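Local coordinates for protein putative adenylate cyclase (Vibrio parahaemolyticus, PDB 2ACA) that is of unconfirmed function but, as a CYTH-family protein resembling class IV adenylate cyclases, probably converts ATP to cyclic AMP, at residues F47-T50 with P51-L55; D128-D131 with G132-H135; R155-A158 with L159-F163; F163-S166 with E167-E171. All blocks are in the same frame, centred on the assembly; numbering follows the deposited sequence.

Contact 1: residues F47-T50 with P51-L55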
loop_
_atom_site.group_PDB
_atom_site.type_symbol
_atom_site.label_atom_id
_atom_site.label_comp_id
_atom_site.label_asym_id
_atom_site.label_seq_id
_atom_site.Cartn_x
_atom_site.Cartn_y
_atom_site.Cartn_z
ATOM N N PHE A 47 -5.040 3.927 -13.514
ATOM C CA PHE A 47 -6.202 3.089 -13.228
ATOM C C PHE A 47 -5.901 1.649 -13.636
ATOM O O PHE A 47 -5.349 1.406 -14.712
ATOM C CB PHE A 47 -7.436 3.586 -13.986
ATOM C CG PHE A 47 -7.873 4.965 -13.592
ATOM C CD1 PHE A 47 -7.056 6.067 -13.837
ATOM C CD2 PHE A 47 -9.095 5.160 -12.950
ATOM C CE1 PHE A 47 -7.451 7.349 -13.445
ATOM C CE2 PHE A 47 -9.501 6.432 -12.555
ATOM C CZ PHE A 47 -8.676 7.529 -12.802
ATOM N N TYR A 48 -6.283 0.701 -12.784
ATOM C CA TYR A 48 -6.043 -0.716 -13.056
ATOM C C TYR A 48 -7.290 -1.575 -13.108
ATOM O O TYR A 48 -8.329 -1.241 -12.533
ATOM C CB TYR A 48 -5.129 -1.326 -11.994
ATOM C CG TYR A 48 -3.727 -0.801 -11.994
ATOM C CD1 TYR A 48 -3.430 0.437 -11.439
ATOM C CD2 TYR A 48 -2.690 -1.547 -12.543
ATOM C CE1 TYR A 48 -2.137 0.918 -11.431
ATOM C CE2 TYR A 48 -1.390 -1.072 -12.538
ATOM C CZ TYR A 48 -1.123 0.159 -11.982
ATOM O OH TYR A 48 0.154 0.642 -11.978
ATOM N N ASP A 49 -7.156 -2.706 -13.792
ATOM C CA ASP A 49 -8.226 -3.684 -13.902
ATOM C C ASP A 49 -7.671 -4.961 -14.538
ATOM O O ASP A 49 -6.573 -4.962 -15.087
ATOM C CB ASP A 49 -9.395 -3.146 -14.736
ATOM C CG ASP A 49 -10.726 -3.794 -14.352
ATOM O OD1 ASP A 49 -10.694 -4.909 -13.784
ATOM O OD2 ASP A 49 -11.797 -3.200 -14.615
ATOM N N THR A 50 -8.429 -6.046 -14.451
ATOM C CA THR A 50 -8.002 -7.314 -15.024
ATOM C C THR A 50 -8.268 -7.300 -16.526
ATOM O O THR A 50 -8.836 -6.340 -17.060
ATOM C CB THR A 50 -8.774 -8.485 -14.402
ATOM O OG1 THR A 50 -10.159 -8.378 -14.749
ATOM C CG2 THR A 50 -8.641 -8.466 -12.882
ATOM N N PRO A 51 -7.856 -8.363 -17.234
ATOM C CA PRO A 51 -8.084 -8.413 -18.681
ATOM C C PRO A 51 -9.560 -8.300 -19.079
ATOM O O PRO A 51 -9.891 -7.576 -20.017
ATOM C CB PRO A 51 -7.467 -9.751 -19.075
ATOM C CG PRO A 51 -6.312 -9.861 -18.118
ATOM C CD PRO A 51 -6.963 -9.456 -16.809
ATOM N N GLN A 52 -10.450 -8.996 -18.376
ATOM C CA GLN A 52 -11.867 -8.916 -18.726
ATOM C C GLN A 52 -12.558 -7.694 -18.123
ATOM O O GLN A 52 -13.776 -7.548 -18.226
ATOM C CB GLN A 52 -12.622 -10.193 -18.327
ATOM C CG GLN A 52 -12.564 -10.550 -16.855
ATOM C CD GLN A 52 -11.450 -11.525 -16.545
ATOM O OE1 GLN A 52 -11.450 -12.654 -17.035
ATOM N NE2 GLN A 52 -10.493 -11.095 -15.734
ATOM N N ARG A 53 -11.775 -6.819 -17.495
ATOM C CA ARG A 53 -12.305 -5.591 -16.907
ATOM C C ARG A 53 -13.342 -5.861 -15.823
ATOM O O ARG A 53 -14.385 -5.208 -15.761
ATOM C CB ARG A 53 -12.914 -4.722 -18.013
ATOM C CG ARG A 53 -11.921 -4.326 -19.098
ATOM C CD ARG A 53 -10.862 -3.382 -18.547
ATOM N NE ARG A 53 -9.953 -2.886 -19.579
ATOM C CZ ARG A 53 -8.927 -3.570 -20.080
ATOM N NH1 ARG A 53 -8.664 -4.795 -19.648
ATOM N NH2 ARG A 53 -8.153 -3.021 -21.008
ATOM N N THR A 54 -13.021 -6.818 -14.960
ATOM C CA THR A 54 -13.886 -7.239 -13.857
ATOM C C THR A 54 -14.295 -6.129 -12.883
ATOM O O THR A 54 -15.466 -6.021 -12.507
ATOM C CB THR A 54 -13.197 -8.378 -13.087
ATOM O OG1 THR A 54 -12.991 -9.471 -13.989
ATOM C CG2 THR A 54 -14.040 -8.838 -11.898
ATOM N N LEU A 55 -13.335 -5.317 -12.464
ATOM C CA LEU A 55 -13.635 -4.225 -11.558
ATOM C C LEU A 55 -14.587 -3.206 -12.206
ATOM O O LEU A 55 -15.512 -2.712 -11.560
ATOM C CB LEU A 55 -12.341 -3.540 -11.126
ATOM C CG LEU A 55 -11.438 -4.439 -10.278
ATOM C CD1 LEU A 55 -10.131 -3.734 -9.997
ATOM C CD2 LEU A 55 -12.154 -4.797 -8.986
#

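Contact 2: residues D128-D131 with G132-H135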
loop_
_atom_site.group_PDB
_atom_site.type_symbol
_atom_site.label_atom_id
_atom_site.label_comp_id
_atom_site.label_asym_id
_atom_site.label_seq_id
_atom_site.Cartn_x
_atom_site.Cartn_y
_atom_site.Cartn_z
ATOM N N ASP A 128 -8.724 21.786 -9.779
ATOM C CA ASP A 128 -7.965 21.091 -10.811
ATOM C C ASP A 128 -7.921 21.828 -12.136
ATOM O O ASP A 128 -8.810 22.622 -12.453
ATOM C CB ASP A 128 -8.575 19.710 -11.062
ATOM C CG ASP A 128 -8.482 18.806 -9.862
ATOM O OD1 ASP A 128 -9.230 17.806 -9.818
ATOM O OD2 ASP A 128 -7.659 19.089 -8.967
ATOM N N PHE A 129 -6.889 21.548 -12.921
ATOM C CA PHE A 129 -6.759 22.149 -14.236
ATOM C C PHE A 129 -6.343 21.122 -15.273
ATOM O O PHE A 129 -5.190 20.665 -15.296
ATOM C CB PHE A 129 -5.730 23.276 -14.249
ATOM C CG PHE A 129 -5.375 23.742 -15.636
ATOM C CD1 PHE A 129 -6.331 24.353 -16.443
ATOM C CD2 PHE A 129 -4.097 23.536 -16.148
ATOM C CE1 PHE A 129 -6.021 24.749 -17.739
ATOM C CE2 PHE A 129 -3.776 23.927 -17.437
ATOM C CZ PHE A 129 -4.740 24.535 -18.237
ATOM N N LEU A 130 -7.273 20.753 -16.137
ATOM C CA LEU A 130 -6.942 19.812 -17.178
ATOM C C LEU A 130 -6.617 20.619 -18.413
ATOM O O LEU A 130 -7.475 21.318 -18.967
ATOM C CB LEU A 130 -8.105 18.877 -17.457
ATOM C CG LEU A 130 -7.935 17.424 -17.051
ATOM C CD1 LEU A 130 -7.831 17.298 -15.540
ATOM C CD2 LEU A 130 -9.129 16.658 -17.586
ATOM N N ASP A 131 -5.359 20.534 -18.826
ATOM C CA ASP A 131 -4.899 21.248 -19.999
ATOM C C ASP A 131 -5.840 20.863 -21.129
ATOM O O ASP A 131 -5.981 19.684 -21.448
ATOM C CB ASP A 131 -3.459 20.842 -20.319
ATOM C CG ASP A 131 -2.897 21.576 -21.513
ATOM O OD1 ASP A 131 -3.419 21.376 -22.633
ATOM O OD2 ASP A 131 -1.932 22.358 -21.344
ATOM N N GLY A 132 -6.516 21.866 -21.687
ATOM C CA GLY A 132 -7.437 21.650 -22.789
ATOM C C GLY A 132 -8.918 21.711 -22.510
ATOM O O GLY A 132 -9.695 22.155 -23.373
ATOM N N PHE A 133 -9.306 21.305 -21.299
ATOM C CA PHE A 133 -10.726 21.231 -20.886
ATOM C C PHE A 133 -11.140 22.200 -19.782
ATOM O O PHE A 133 -12.331 22.357 -19.494
ATOM C CB PHE A 133 -11.006 19.782 -20.504
ATOM C CG PHE A 133 -10.101 18.824 -21.226
ATOM C CD1 PHE A 133 -10.400 18.362 -22.497
ATOM C CD2 PHE A 133 -8.864 18.482 -20.651
ATOM C CE1 PHE A 133 -9.482 17.567 -23.191
ATOM C CE2 PHE A 133 -7.941 17.700 -21.316
ATOM C CZ PHE A 133 -8.238 17.241 -22.592
ATOM N N GLY A 134 -10.158 22.865 -19.179
ATOM C CA GLY A 134 -10.469 23.862 -18.167
ATOM C C GLY A 134 -10.271 23.489 -16.715
ATOM O O GLY A 134 -9.694 22.453 -16.382
ATOM N N HIS A 135 -10.772 24.372 -15.858
ATOM C CA HIS A 135 -10.690 24.230 -14.417
ATOM C C HIS A 135 -11.916 23.562 -13.804
ATOM O O HIS A 135 -13.051 23.843 -14.194
ATOM C CB HIS A 135 -10.495 25.600 -13.757
ATOM C CG HIS A 135 -9.182 26.246 -14.067
ATOM N ND1 HIS A 135 -8.813 26.611 -15.343
ATOM C CD2 HIS A 135 -8.155 26.606 -13.260
ATOM C CE1 HIS A 135 -7.617 27.170 -15.310
ATOM N NE2 HIS A 135 -7.196 27.180 -14.058
#

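Contact 3: residues R155-A158 with L159-F163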
loop_
_atom_site.group_PDB
_atom_site.type_symbol
_atom_site.label_atom_id
_atom_site.label_comp_id
_atom_site.label_asym_id
_atom_site.label_seq_id
_atom_site.Cartn_x
_atom_site.Cartn_y
_atom_site.Cartn_z
ATOM N N ARG A 155 -24.365 20.780 3.353
ATOM C CA ARG A 155 -23.421 21.799 3.781
ATOM C C ARG A 155 -22.374 21.913 2.682
ATOM O O ARG A 155 -21.728 22.950 2.534
ATOM C CB ARG A 155 -22.765 21.438 5.116
ATOM C CG ARG A 155 -22.635 22.647 6.042
ATOM C CD ARG A 155 -21.605 22.450 7.139
ATOM N NE ARG A 155 -21.843 21.248 7.931
ATOM C CZ ARG A 155 -21.118 20.900 8.990
ATOM N NH1 ARG A 155 -20.109 21.665 9.389
ATOM N NH2 ARG A 155 -21.397 19.782 9.647
ATOM N N LEU A 156 -22.214 20.835 1.914
ATOM C CA LEU A 156 -21.279 20.834 0.793
ATOM C C LEU A 156 -21.820 21.803 -0.254
ATOM O O LEU A 156 -21.075 22.607 -0.817
ATOM C CB LEU A 156 -21.156 19.437 0.177
ATOM C CG LEU A 156 -19.974 18.585 0.642
ATOM C CD1 LEU A 156 -19.997 17.232 -0.062
ATOM C CD2 LEU A 156 -18.680 19.319 0.341
ATOM N N VAL A 157 -23.121 21.713 -0.516
ATOM C CA VAL A 157 -23.764 22.600 -1.476
ATOM C C VAL A 157 -23.675 24.014 -0.915
ATOM O O VAL A 157 -23.374 24.962 -1.641
ATOM C CB VAL A 157 -25.254 22.227 -1.692
ATOM C CG1 VAL A 157 -25.900 23.203 -2.668
ATOM C CG2 VAL A 157 -25.365 20.806 -2.227
ATOM N N ALA A 158 -23.926 24.144 0.385
ATOM C CA ALA A 158 -23.857 25.441 1.050
ATOM C C ALA A 158 -22.477 26.038 0.810
ATOM O O ALA A 158 -22.344 27.171 0.343
ATOM C CB ALA A 158 -24.103 25.280 2.548
ATOM N N LEU A 159 -21.448 25.262 1.137
ATOM C CA LEU A 159 -20.074 25.709 0.950
ATOM C C LEU A 159 -19.859 26.089 -0.512
ATOM O O LEU A 159 -19.282 27.136 -0.814
ATOM C CB LEU A 159 -19.095 24.599 1.356
ATOM C CG LEU A 159 -17.598 24.917 1.289
ATOM C CD1 LEU A 159 -17.282 26.102 2.187
ATOM C CD2 LEU A 159 -16.793 23.692 1.714
ATOM N N ALA A 160 -20.332 25.236 -1.417
ATOM C CA ALA A 160 -20.189 25.490 -2.846
ATOM C C ALA A 160 -20.794 26.843 -3.206
ATOM O O ALA A 160 -20.230 27.594 -4.004
ATOM C CB ALA A 160 -20.867 24.378 -3.649
ATOM N N GLN A 161 -21.944 27.145 -2.604
ATOM C CA GLN A 161 -22.639 28.402 -2.858
ATOM C C GLN A 161 -21.787 29.607 -2.486
ATOM O O GLN A 161 -21.938 30.684 -3.064
ATOM C CB GLN A 161 -23.959 28.447 -2.086
ATOM C CG GLN A 161 -24.959 27.370 -2.496
ATOM C CD GLN A 161 -26.341 27.581 -1.894
ATOM O OE1 GLN A 161 -26.479 27.810 -0.691
ATOM N NE2 GLN A 161 -27.372 27.495 -2.729
ATOM N N GLN A 162 -20.891 29.420 -1.521
ATOM C CA GLN A 162 -20.014 30.498 -1.084
ATOM C C GLN A 162 -19.086 30.939 -2.215
ATOM O O GLN A 162 -18.691 32.107 -2.286
ATOM C CB GLN A 162 -19.193 30.058 0.133
ATOM C CG GLN A 162 -20.031 29.791 1.382
ATOM C CD GLN A 162 -19.190 29.534 2.626
ATOM O OE1 GLN A 162 -18.344 30.351 2.994
ATOM N NE2 GLN A 162 -19.425 28.400 3.283
ATOM N N PHE A 163 -18.742 30.008 -3.102
ATOM C CA PHE A 163 -17.865 30.323 -4.228
ATOM C C PHE A 163 -18.650 30.784 -5.442
ATOM O O PHE A 163 -18.090 30.977 -6.530
ATOM C CB PHE A 163 -16.996 29.116 -4.592
ATOM C CG PHE A 163 -15.905 28.849 -3.608
ATOM C CD1 PHE A 163 -16.194 28.299 -2.365
ATOM C CD2 PHE A 163 -14.596 29.206 -3.895
ATOM C CE1 PHE A 163 -15.195 28.109 -1.416
ATOM C CE2 PHE A 163 -13.582 29.021 -2.950
ATOM C CZ PHE A 163 -13.884 28.471 -1.708
#

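Contact 4: residues F163-S166 with E167-E171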
loop_
_atom_site.group_PDB
_atom_site.type_symbol
_atom_site.label_atom_id
_atom_site.label_comp_id
_atom_site.label_asym_id
_atom_site.label_seq_id
_atom_site.Cartn_x
_atom_site.Cartn_y
_atom_site.Cartn_z
ATOM N N PHE A 163 -18.742 30.008 -3.102
ATOM C CA PHE A 163 -17.865 30.323 -4.228
ATOM C C PHE A 163 -18.650 30.784 -5.442
ATOM O O PHE A 163 -18.090 30.977 -6.530
ATOM C CB PHE A 163 -16.996 29.116 -4.592
ATOM C CG PHE A 163 -15.905 28.849 -3.608
ATOM C CD1 PHE A 163 -16.194 28.299 -2.365
ATOM C CD2 PHE A 163 -14.596 29.206 -3.895
ATOM C CE1 PHE A 163 -15.195 28.109 -1.416
ATOM C CE2 PHE A 163 -13.582 29.021 -2.950
ATOM C CZ PHE A 163 -13.884 28.471 -1.708
ATOM N N HIS A 164 -19.954 30.961 -5.248
ATOM C CA HIS A 164 -20.829 31.421 -6.312
ATOM C C HIS A 164 -20.940 30.378 -7.421
ATOM O O HIS A 164 -20.792 30.689 -8.604
ATOM C CB HIS A 164 -20.305 32.751 -6.869
ATOM C CG HIS A 164 -19.896 33.727 -5.806
ATOM N ND1 HIS A 164 -20.781 34.238 -4.882
ATOM C CD2 HIS A 164 -18.688 34.256 -5.501
ATOM C CE1 HIS A 164 -20.136 35.037 -4.050
ATOM N NE2 HIS A 164 -18.864 35.066 -4.404
ATOM N N LEU A 165 -21.190 29.134 -7.023
ATOM C CA LEU A 165 -21.341 28.031 -7.964
ATOM C C LEU A 165 -22.745 27.453 -7.852
ATOM O O LEU A 165 -23.143 26.955 -6.797
ATOM C CB LEU A 165 -20.302 26.938 -7.684
ATOM C CG LEU A 165 -18.971 27.027 -8.440
ATOM C CD1 LEU A 165 -18.409 28.425 -8.370
ATOM C CD2 LEU A 165 -17.988 26.042 -7.839
ATOM N N SER A 166 -23.491 27.525 -8.949
ATOM C CA SER A 166 -24.858 27.027 -8.986
ATOM C C SER A 166 -24.931 25.610 -9.546
ATOM O O SER A 166 -23.974 25.116 -10.144
ATOM C CB SER A 166 -25.732 27.967 -9.826
ATOM O OG SER A 166 -25.157 28.204 -11.102
ATOM N N GLU A 167 -26.072 24.962 -9.342
ATOM C CA GLU A 167 -26.277 23.603 -9.824
ATOM C C GLU A 167 -25.962 23.550 -11.316
ATOM O O GLU A 167 -25.592 22.505 -11.849
ATOM C CB GLU A 167 -27.727 23.173 -9.578
ATOM C CG GLU A 167 -27.961 21.667 -9.623
ATOM C CD GLU A 167 -27.284 20.928 -8.482
ATOM O OE1 GLU A 167 -27.432 19.686 -8.407
ATOM O OE2 GLU A 167 -26.605 21.581 -7.658
ATOM N N ALA A 168 -26.111 24.691 -11.983
ATOM C CA ALA A 168 -25.841 24.790 -13.411
ATOM C C ALA A 168 -24.349 24.608 -13.675
ATOM O O ALA A 168 -23.937 24.314 -14.796
ATOM C CB ALA A 168 -26.313 26.147 -13.943
ATOM N N ASP A 169 -23.546 24.792 -12.632
ATOM C CA ASP A 169 -22.098 24.642 -12.738
ATOM C C ASP A 169 -21.671 23.199 -12.448
ATOM O O ASP A 169 -20.571 22.776 -12.816
ATOM C CB ASP A 169 -21.396 25.594 -11.763
ATOM C CG ASP A 169 -21.703 27.052 -12.052
ATOM O OD1 ASP A 169 -21.499 27.483 -13.210
ATOM O OD2 ASP A 169 -22.143 27.764 -11.121
ATOM N N ARG A 170 -22.556 22.458 -11.787
ATOM C CA ARG A 170 -22.310 21.066 -11.436
ATOM C C ARG A 170 -21.814 20.255 -12.616
ATOM O O ARG A 170 -22.356 20.347 -13.714
ATOM C CB ARG A 170 -23.591 20.427 -10.899
ATOM C CG ARG A 170 -23.872 20.737 -9.436
ATOM C CD ARG A 170 -23.128 19.770 -8.512
ATOM N NE ARG A 170 -23.815 18.483 -8.410
ATOM C CZ ARG A 170 -23.229 17.301 -8.575
ATOM N NH1 ARG A 170 -21.935 17.227 -8.859
ATOM N NH2 ARG A 170 -23.936 16.186 -8.447
ATOM N N GLU A 171 -20.775 19.463 -12.381
ATOM C CA GLU A 171 -20.209 18.602 -13.410
ATOM C C GLU A 171 -20.425 17.158 -12.973
ATOM O O GLU A 171 -19.875 16.713 -11.964
ATOM C CB GLU A 171 -18.714 18.873 -13.584
ATOM C CG GLU A 171 -18.013 17.881 -14.506
ATOM C CD GLU A 171 -18.537 17.926 -15.926
ATOM O OE1 GLU A 171 -18.282 18.937 -16.617
ATOM O OE2 GLU A 171 -19.208 16.960 -16.357
#

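Contact 1: residues F47-T50 with P51-L55
Tyr48 reaches the coming helix through its backbone, its carbonyl O lying 4.0 Å from CD1 of Leu55, while its ring packs on Gln97 and Leu100 of helix 93-102. Asp49, the last residue of strand 35-49, does more. With CG turned opposite the backbone N (chi1 -153°), its carboxylate is carried against the first turn of helix 54-57. Asp49 OD1 receives the N-H of Leu55 on its syn side at 3.0 Å, and on its anti side it receives the N-H of Thr50. CB of Leu55 rests against the same oxygen, and OD2 is hydrogen-bonded to Thr56 OG1.

Thr50 works with both of its oxygens. Its carbonyl O accepts the N-H of Arg53 at 3.0 Å, from well above the carbonyl plane, closing a type I beta turn. NH1 of Arg53 adds a weak bond to that oxygen, its stronger partner being Glu106 on strand 106-120. Thr50 OG1 accepts NE2 of Gln52 at 2.9 Å, nearly within the plane of the amide, and also the N-H of Thr54 at 3.3 Å.

Strand end, turn and helix start are thus tied together: Asp49 and Thr50, ahead of the N-cap residue Arg53, take up the N-H groups of Leu55 and Thr54. The two N-H groups on OD1, with the helix start, would probably stabilise Asp49 as an anion.

Contact 2: residues D128-D131 with G132-H135
Leu130 and Gly134 form an antiparallel hydrogen-bonded pair, Phe129 and His135 the adjoining non-hydrogen-bonded one, and a classic beta bulge sets both Phe133 and Gly134 opposite Leu130, whose O accepts Phe133 N at 3.0 Å and Gly134 N at 3.1 Å. The first of these bonds closes a turn from Leu130 to Phe133 that fits type II, with Gly132 at a phi of 106° that suits a residue lacking a side chain.

On one face of the hairpin, Phe129 lies over the imidazole of His135. Its CG stands anti to the backbone N (chi1 169°), which brings the two rings together. Phe129 CB is 4.3 Å from the centroid of the His135 ring, close to the normal, a CH-pi contact, and Phe129 CD1 comes to 3.3 Å from CE1 of His135. The planes are inclined at 43°, neither stacked nor perpendicular, and the ring of His22 meets His135 too. Leu130 points to the other face, and its CB meets the edge of the poorly ordered Phe133 ring, with Leu179 against both residues.

Asp128 joins through its carbonyl O, 3.2 Å from CA of His135 in a CA-H...O contact. Its carboxylate forms a salt bridge with Arg115. A phosphate ion about 6 Å from this side chain probably came from the crystallisation solution but may mark a pocket, and Asp128 may line the tunnel known in CYTH relatives.

Contact 3: residues R155-A158 with L159-F163
Arg155 to Gln162 make an i-to-i+4 contact along the final turns of helix 152-162, which lies against strands 11-19, 123-130 and 134-143 of the sheet. Three regular bonds carry it: Leu159 N to Arg155 O at 2.7 Å, Ala160 N to Leu156 O at 2.8 Å, and Gln161 N to Val157 O, also at 2.8 Å. The fourth, from Gln162 N to Ala158 O, stretches to 3.3 Å and is weak. There Gln162 N also bonds Leu159 O, and Phe163 N bonds Ala160 O, so the bonding tightens to i-to-i+3 as the helix runs out.

Side chains meet this frame mostly by their first carbons. CB of Leu159 sits 3.3 Å from Arg155 O. CG of Gln161, set beside its own backbone N (chi1 -63°), lies 3.0 Å from Val157 O, with CG1 of Val157 farther off at 4.3 Å. Leu156 and Leu159 both reach Phe139, and Leu156 also touches Val13 and Leu15, while the Gln161 and Gln162 amides belong to the exposed surface.

The chemistry is that of an amphipathic helix: main-chain bonds pair the carbonyls of Arg155, Leu156 and Val157 with amides one turn on, while one apolar flank covers the sheet.

Contact 4: residues F163-S166 with E167-E171
Glu167 and Ala168 carry the chain round from Ser166 to Asp169, with the backbone angles of a type I beta turn. The poorly ordered Glu167 carboxylate turns on toward NE of Arg170 in a long salt bridge. Ala168 brings its methyl near the serine hydroxyl, with CB 3.7 Å from Ser166 OG.

Asp169 carries most of the contact. Its N-H bonds to Ser166 O from above the carbonyl plane; the bond is modelled at 2.5 Å, shorter than expected, so its exact length is doubtful. The side chain doubles back: with CG beside its own backbone N (chi1 -61°), OD2 comes round to Ser166. Asp169 OD2 accepts the Ser166 N-H at 2.6 Å on its anti side, 17° out of the carboxylate plane. The hydroxyl of the same serine adds a second bond, Ser166 OG to Asp169 OD2 at 3.0 Å, approaching from high above that plane.

The bond from Ser166 N to Asp169 OD2 is one half of a capping box; the other half, Asp169 N to the serine OG, is absent, since Asp169 N bonds Ser166 O. This turn belongs to the loop after helix 152-162, where the chain comes back alongside strand 11-19, with Asp169 bonding to the backbone of Arg18 and touching Tyr17.

Arg170 N keeps a weak bond to Ser166 O at 3.4 Å and a shorter one to Glu167 O. Its guanidinium leads away from Ser166, and NH1 makes a weak hydrogen bond with Lys16 O.

How the contacts relate
Contacts 1, 2 and 3 are partly buried, and contact 4 is at the surface. Contacts 3 and 4 adjoin, sharing Phe163, whose ring stacks on Phe25 and meets Phe139 edge-to-face; contact 3 covers the sheet with apolar side chains, whereas contact 4 is a polar turn against strand 11-19. Contacts 1 and 2 lie at ends of strands of that sheet, their centres 27 Å apart. In contacts 1, 2 and 4 a carbonyl oxygen closes a turn, but contact 1 adds carboxylate and hydroxyl caps for a helix, and contact 2 a bulge and an aromatic pair. Aspartate carboxylates bind backbone amides in contacts 1 and 4, while that of Asp128 pairs with an arginine. Contact 3 relies on main-chain bonds.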